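Local coordinates for DUF3298 domain-containing protein (Pseudomonas aeruginosa, PDB 4E72), which is of unknown function but belongs to the DUF3298 family and is probably made as a lipoprotein precursor with a signal peptide, at residues R13-H18 with N32-K37; E143-Q148 with P211-I216. All coordinates share one frame; numbering follows the deposited sequence.

Interaction 1: residues R13-H18 with N32-K37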
loop_
_atom_site.group_PDB
_atom_site.type_symbol
_atom_site.label_atom_id
_atom_site.label_comp_id
_atom_site.label_asym_id
_atom_site.label_seq_id
_atom_site.Cartn_x
_atom_site.Cartn_y
_atom_site.Cartn_z
ATOM N N ARG A 13 -11.760 -10.894 9.105
ATOM C CA ARG A 13 -10.754 -11.333 8.142
ATOM C C ARG A 13 -11.336 -12.412 7.219
ATOM O O ARG A 13 -11.846 -13.422 7.702
ATOM C CB ARG A 13 -9.495 -11.849 8.876
ATOM C CG ARG A 13 -8.407 -12.409 7.946
ATOM C CD ARG A 13 -7.118 -12.696 8.684
ATOM N NE ARG A 13 -6.129 -13.342 7.818
ATOM C CZ ARG A 13 -5.682 -14.583 7.974
ATOM N NH1 ARG A 13 -6.139 -15.341 8.961
ATOM N NH2 ARG A 13 -4.774 -15.075 7.144
ATOM N N LEU A 14 -11.241 -12.193 5.895
ATOM C CA LEU A 14 -11.707 -13.128 4.860
ATOM C C LEU A 14 -10.507 -13.678 4.108
ATOM O O LEU A 14 -9.990 -13.004 3.207
ATOM C CB LEU A 14 -12.681 -12.440 3.876
ATOM C CG LEU A 14 -13.909 -11.791 4.485
ATOM C CD1 LEU A 14 -14.217 -10.485 3.785
ATOM C CD2 LEU A 14 -15.101 -12.733 4.428
ATOM N N ALA A 15 -10.042 -14.885 4.496
ATOM C CA ALA A 15 -8.876 -15.522 3.892
ATOM C C ALA A 15 -9.244 -16.826 3.167
ATOM O O ALA A 15 -10.059 -17.624 3.659
ATOM C CB ALA A 15 -7.815 -15.791 4.955
ATOM N N SER A 16 -8.633 -17.026 1.987
ATOM C CA SER A 16 -8.832 -18.200 1.140
ATOM C C SER A 16 -7.653 -18.426 0.207
ATOM O O SER A 16 -7.051 -17.476 -0.291
ATOM C CB SER A 16 -10.107 -18.043 0.301
ATOM O OG SER A 16 -9.973 -17.057 -0.714
ATOM N N GLU A 17 -7.349 -19.691 -0.050
ATOM C CA GLU A 17 -6.353 -20.134 -1.008
ATOM C C GLU A 17 -7.051 -21.171 -1.878
ATOM O O GLU A 17 -7.549 -22.172 -1.354
ATOM C CB GLU A 17 -5.108 -20.683 -0.321
ATOM C CG GLU A 17 -4.031 -21.139 -1.299
ATOM C CD GLU A 17 -2.637 -21.172 -0.697
ATOM O OE1 GLU A 17 -2.305 -22.182 -0.036
ATOM O OE2 GLU A 17 -1.888 -20.180 -0.857
ATOM N N HIS A 18 -7.150 -20.900 -3.192
ATOM C CA HIS A 18 -7.824 -21.806 -4.104
ATOM C C HIS A 18 -6.923 -22.208 -5.256
ATOM O O HIS A 18 -6.203 -21.385 -5.847
ATOM C CB HIS A 18 -9.135 -21.198 -4.615
ATOM C CG HIS A 18 -10.165 -20.967 -3.540
ATOM N ND1 HIS A 18 -10.872 -19.782 -3.463
ATOM C CD2 HIS A 18 -10.588 -21.785 -2.546
ATOM C CE1 HIS A 18 -11.695 -19.913 -2.434
ATOM N NE2 HIS A 18 -11.556 -21.097 -1.847
ATOM N N ASN A 32 -4.569 -16.630 -3.856
ATOM C CA ASN A 32 -4.622 -16.456 -2.412
ATOM C C ASN A 32 -5.105 -15.033 -2.089
ATOM O O ASN A 32 -4.417 -14.068 -2.404
ATOM C CB ASN A 32 -3.243 -16.783 -1.789
ATOM C CG ASN A 32 -3.198 -16.713 -0.281
ATOM O OD1 ASN A 32 -3.617 -15.729 0.349
ATOM N ND2 ASN A 32 -2.633 -17.739 0.326
ATOM N N ILE A 33 -6.315 -14.914 -1.509
ATOM C CA ILE A 33 -6.950 -13.627 -1.175
ATOM C C ILE A 33 -7.216 -13.546 0.330
ATOM O O ILE A 33 -7.937 -14.383 0.874
ATOM C CB ILE A 33 -8.260 -13.390 -2.000
ATOM C CG1 ILE A 33 -7.947 -13.244 -3.512
ATOM C CG2 ILE A 33 -9.055 -12.147 -1.476
ATOM C CD1 ILE A 33 -9.118 -13.493 -4.405
ATOM N N ASP A 34 -6.642 -12.519 0.985
ATOM C CA ASP A 34 -6.758 -12.234 2.416
ATOM C C ASP A 34 -7.254 -10.800 2.587
ATOM O O ASP A 34 -6.463 -9.860 2.624
ATOM C CB ASP A 34 -5.402 -12.462 3.118
ATOM C CG ASP A 34 -5.371 -12.209 4.623
ATOM O OD1 ASP A 34 -6.460 -11.973 5.220
ATOM O OD2 ASP A 34 -4.257 -12.225 5.206
ATOM N N THR A 35 -8.572 -10.630 2.670
ATOM C CA THR A 35 -9.135 -9.292 2.744
ATOM C C THR A 35 -9.873 -9.063 4.077
ATOM O O THR A 35 -9.783 -9.892 4.993
ATOM C CB THR A 35 -9.968 -9.009 1.497
ATOM O OG1 THR A 35 -10.192 -7.602 1.413
ATOM C CG2 THR A 35 -11.278 -9.810 1.440
ATOM N N LEU A 36 -10.544 -7.890 4.184
ATOM C CA LEU A 36 -11.236 -7.421 5.376
ATOM C C LEU A 36 -12.625 -6.862 5.113
ATOM O O LEU A 36 -12.866 -6.204 4.092
ATOM C CB LEU A 36 -10.429 -6.274 6.022
ATOM C CG LEU A 36 -9.021 -6.527 6.524
ATOM C CD1 LEU A 36 -8.323 -5.210 6.758
ATOM C CD2 LEU A 36 -9.026 -7.353 7.807
ATOM N N LYS A 37 -13.502 -7.049 6.111
ATOM C CA LYS A 37 -14.848 -6.492 6.196
ATOM C C LYS A 37 -14.949 -5.735 7.518
ATOM O O LYS A 37 -14.333 -6.135 8.504
ATOM C CB LYS A 37 -15.929 -7.567 6.064
ATOM C CG LYS A 37 -16.499 -7.641 4.655
ATOM C CD LYS A 37 -17.649 -8.624 4.552
ATOM C CE LYS A 37 -18.085 -8.832 3.122
ATOM N NZ LYS A 37 -19.212 -9.800 3.031
#

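Interaction 2: residues E143-Q148 with P211-I216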
loop_
_atom_site.group_PDB
_atom_site.type_symbol
_atom_site.label_atom_id
_atom_site.label_comp_id
_atom_site.label_asym_id
_atom_site.label_seq_id
_atom_site.Cartn_x
_atom_site.Cartn_y
_atom_site.Cartn_z
ATOM N N GLU A 143 4.666 20.857 -3.372
ATOM C CA GLU A 143 6.090 21.120 -3.607
ATOM C C GLU A 143 6.865 21.075 -2.275
ATOM O O GLU A 143 7.828 20.308 -2.172
ATOM C CB GLU A 143 6.277 22.484 -4.289
ATOM N N ALA A 144 6.378 21.810 -1.230
ATOM C CA ALA A 144 6.985 21.809 0.110
ATOM C C ALA A 144 6.987 20.390 0.740
ATOM O O ALA A 144 7.947 20.029 1.416
ATOM C CB ALA A 144 6.254 22.785 1.021
ATOM N N PHE A 145 5.932 19.584 0.495
ATOM C CA PHE A 145 5.866 18.201 0.994
ATOM C C PHE A 145 6.988 17.327 0.392
ATOM O O PHE A 145 7.677 16.609 1.129
ATOM C CB PHE A 145 4.499 17.570 0.695
ATOM C CG PHE A 145 4.365 16.121 1.118
ATOM C CD1 PHE A 145 4.078 15.788 2.438
ATOM C CD2 PHE A 145 4.490 15.090 0.183
ATOM C CE1 PHE A 145 3.913 14.461 2.818
ATOM C CE2 PHE A 145 4.342 13.765 0.566
ATOM C CZ PHE A 145 4.070 13.457 1.888
ATOM N N TRP A 146 7.197 17.410 -0.929
ATOM C CA TRP A 146 8.211 16.563 -1.550
ATOM C C TRP A 146 9.616 17.059 -1.205
ATOM O O TRP A 146 10.539 16.246 -1.204
ATOM C CB TRP A 146 7.976 16.372 -3.054
ATOM C CG TRP A 146 6.708 15.608 -3.323
ATOM C CD1 TRP A 146 5.527 16.122 -3.770
ATOM C CD2 TRP A 146 6.459 14.217 -3.038
ATOM N NE1 TRP A 146 4.577 15.131 -3.845
ATOM C CE2 TRP A 146 5.113 13.958 -3.370
ATOM C CE3 TRP A 146 7.249 13.160 -2.552
ATOM C CZ2 TRP A 146 4.542 12.685 -3.242
ATOM C CZ3 TRP A 146 6.673 11.917 -2.380
ATOM C CH2 TRP A 146 5.335 11.683 -2.730
ATOM N N LYS A 147 9.759 18.341 -0.799
ATOM C CA LYS A 147 11.040 18.873 -0.317
ATOM C C LYS A 147 11.401 18.215 1.005
ATOM O O LYS A 147 12.566 17.879 1.192
ATOM C CB LYS A 147 11.020 20.405 -0.166
ATOM C CG LYS A 147 11.003 21.145 -1.504
ATOM C CD LYS A 147 12.370 21.274 -2.172
ATOM C CE LYS A 147 12.316 22.181 -3.388
ATOM N NZ LYS A 147 12.085 23.616 -3.033
ATOM N N GLN A 148 10.400 17.967 1.892
ATOM C CA GLN A 148 10.586 17.267 3.174
ATOM C C GLN A 148 10.815 15.778 2.956
ATOM O O GLN A 148 11.535 15.146 3.728
ATOM C CB GLN A 148 9.395 17.486 4.128
ATOM C CG GLN A 148 9.154 18.958 4.510
ATOM C CD GLN A 148 10.402 19.659 4.984
ATOM O OE1 GLN A 148 11.017 19.265 5.974
ATOM N NE2 GLN A 148 10.833 20.683 4.252
ATOM N N PRO A 211 6.742 17.384 12.885
ATOM C CA PRO A 211 7.158 18.796 13.049
ATOM C C PRO A 211 7.790 19.399 11.788
ATOM O O PRO A 211 7.859 20.626 11.685
ATOM C CB PRO A 211 8.157 18.753 14.213
ATOM C CG PRO A 211 7.853 17.482 14.935
ATOM C CD PRO A 211 7.471 16.517 13.836
ATOM N N ARG A 212 8.213 18.556 10.815
ATOM C CA ARG A 212 8.753 19.034 9.536
ATOM C C ARG A 212 7.600 19.371 8.579
ATOM O O ARG A 212 7.835 19.927 7.495
ATOM C CB ARG A 212 9.702 17.981 8.886
ATOM C CG ARG A 212 10.980 17.734 9.695
ATOM C CD ARG A 212 12.194 18.542 9.247
ATOM N NE ARG A 212 11.966 19.983 9.114
ATOM C CZ ARG A 212 11.978 20.854 10.119
ATOM N NH1 ARG A 212 12.174 20.441 11.366
ATOM N NH2 ARG A 212 11.776 22.144 9.887
ATOM N N LEU A 213 6.355 19.032 8.977
ATOM C CA LEU A 213 5.168 19.216 8.137
ATOM C C LEU A 213 4.190 20.296 8.632
ATOM O O LEU A 213 3.049 20.329 8.166
ATOM C CB LEU A 213 4.440 17.867 8.001
ATOM C CG LEU A 213 5.278 16.780 7.322
ATOM C CD1 LEU A 213 4.768 15.424 7.668
ATOM C CD2 LEU A 213 5.398 17.018 5.806
ATOM N N ASN A 214 4.652 21.194 9.529
ATOM C CA ASN A 214 3.884 22.315 10.059
ATOM C C ASN A 214 3.598 23.273 8.929
ATOM O O ASN A 214 4.539 23.795 8.326
ATOM C CB ASN A 214 4.652 23.031 11.184
ATOM C CG ASN A 214 4.763 22.264 12.478
ATOM O OD1 ASN A 214 3.803 21.670 12.979
ATOM N ND2 ASN A 214 5.922 22.343 13.097
ATOM N N GLY A 215 2.323 23.447 8.598
ATOM C CA GLY A 215 1.930 24.327 7.502
ATOM C C GLY A 215 1.988 23.640 6.153
ATOM O O GLY A 215 1.806 24.289 5.121
ATOM N N ILE A 216 2.264 22.309 6.153
ATOM C CA ILE A 216 2.336 21.486 4.955
ATOM C C ILE A 216 1.151 20.517 4.992
ATOM O O ILE A 216 0.313 20.542 4.094
ATOM C CB ILE A 216 3.698 20.756 4.739
ATOM C CG1 ILE A 216 4.957 21.680 4.809
ATOM C CG2 ILE A 216 3.686 19.970 3.447
ATOM C CD1 ILE A 216 4.904 23.008 4.154
#

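Interaction 1: residues R13-H18 with N32-K37
Arg-13 and Asp-34 join their side chains across an antiparallel beta hairpin in which strand 12-19, at the margin of a mixed sheet, lies against strand 30-37. The short segments run at 167° to each other, and their backbones bond at two pairs: Leu-14 with Thr-35, and Ser-16 with Ile-33.

On the face that carries Arg-13, Ala-15, Glu-17, Asn-32, Asp-34 and Leu-36, mostly polar groups meet. Arg-13 is extended from CG to NE, and its NE gives a hydrogen bond of 3.0 Å to Asp-34 OD1 within a salt bridge; longer, weak bonds run from NE and NH2 to OD2. Guanidinium and carboxylate are steeply turned, 72° apart, so the two are not paired flat. Ala-15 CB lies below one face of the guanidinium, toward its rim, and thus between the strand and the charged group.

On the other face, Leu-14 and Thr-35 lie side by side and point the same way. Leu-14 CD1 is 3.8 Å from Thr-35 CG2 and also reaches Lys-37 CG at 3.7 Å, resting on the aliphatic part of the lysine. Helix 44-54 covers this face through Val-48 and Leu-52 against Thr-35; on its other edge strand 30-37 bonds to strand 84-95 through the backbones of Asn-32 and Asp-34.

Toward the other end, Glu-17 and Asn-32, a non-hydrogen-bonded pair, rise from the same face, each with CG anti to the backbone N. Asn-32 ND2 donates a nearly straight bond of 2.8 Å to Glu-17 OE2, arriving from above the carboxylate plane.

Interaction 2: residues E143-Q148 with P211-I216
Ala-144, Phe-145 and Gln-148, on consecutive turns of helix 142-159, face a chain that leaves a short 3-10 turn at Pro-211 and Arg-212 and bends back through Gly-215, whose phi is positive (84°), with Ile-216 N bonded to Leu-213 O.

Ile-216 makes the tightest carbon-carbon contact. Its CD1 presses on Ala-144 CB at 3.4 Å, tighter than usual van der Waals contact, while CG2, anti to the backbone N, comes to 3.7 Å from Phe-145 CB and lies near the plane of the ring, at its edge. The two branches of the isoleucine thus bear on neighbouring residues of the helix. Leu-213 adds CD2, 3.8 Å from Phe-145 CD1, the two side chains crossing obliquely.

Gln-148 bends at chi2 (-50°), which brings CD to 3.6 Å from Arg-212 O. The glutamine and arginine side chains cross at about a right angle, with amide and guanidinium planes 58° apart. Gln-148 OE1 lies at the guanidinium edge, in its plane, and accepts a weak hydrogen bond of 3.4 Å from Arg-212 NE; it lies equally near Arg-212 CB, so much of this meeting is plain contact.

Phe-145 and Leu-213 are both buried and share Ile-208 of strand 205-208 as a neighbour, with Leu-189 and Val-187 of strand 187-190 nearby. Within the DUF3298 domain, helix 142-159 thus packs through Phe-145 on two strands of a three-stranded antiparallel sheet, and the loop after strand 205-208 folds against the helix.

From the N terminus, interaction 1 comes first: strand 12-19 turns through the loop after it and returns as strand 30-37, so 13-18 with 32-37 closes a local hairpin at the edge of the mixed sheet. The chain then passes through helices 44-54 and 68-78 and the remaining strands of that sheet. Interaction 2 closes a long loop of 62 residues that includes the rest of helix 142-159, helix 166-171 and the three-stranded sheet, joining the start of that helix to the loop after strand 205-208. The contacts are in series, neither nested nor crossed. The centres of interactions 1 and 2 are about 37 Å apart, on opposite sides of the chain's centre.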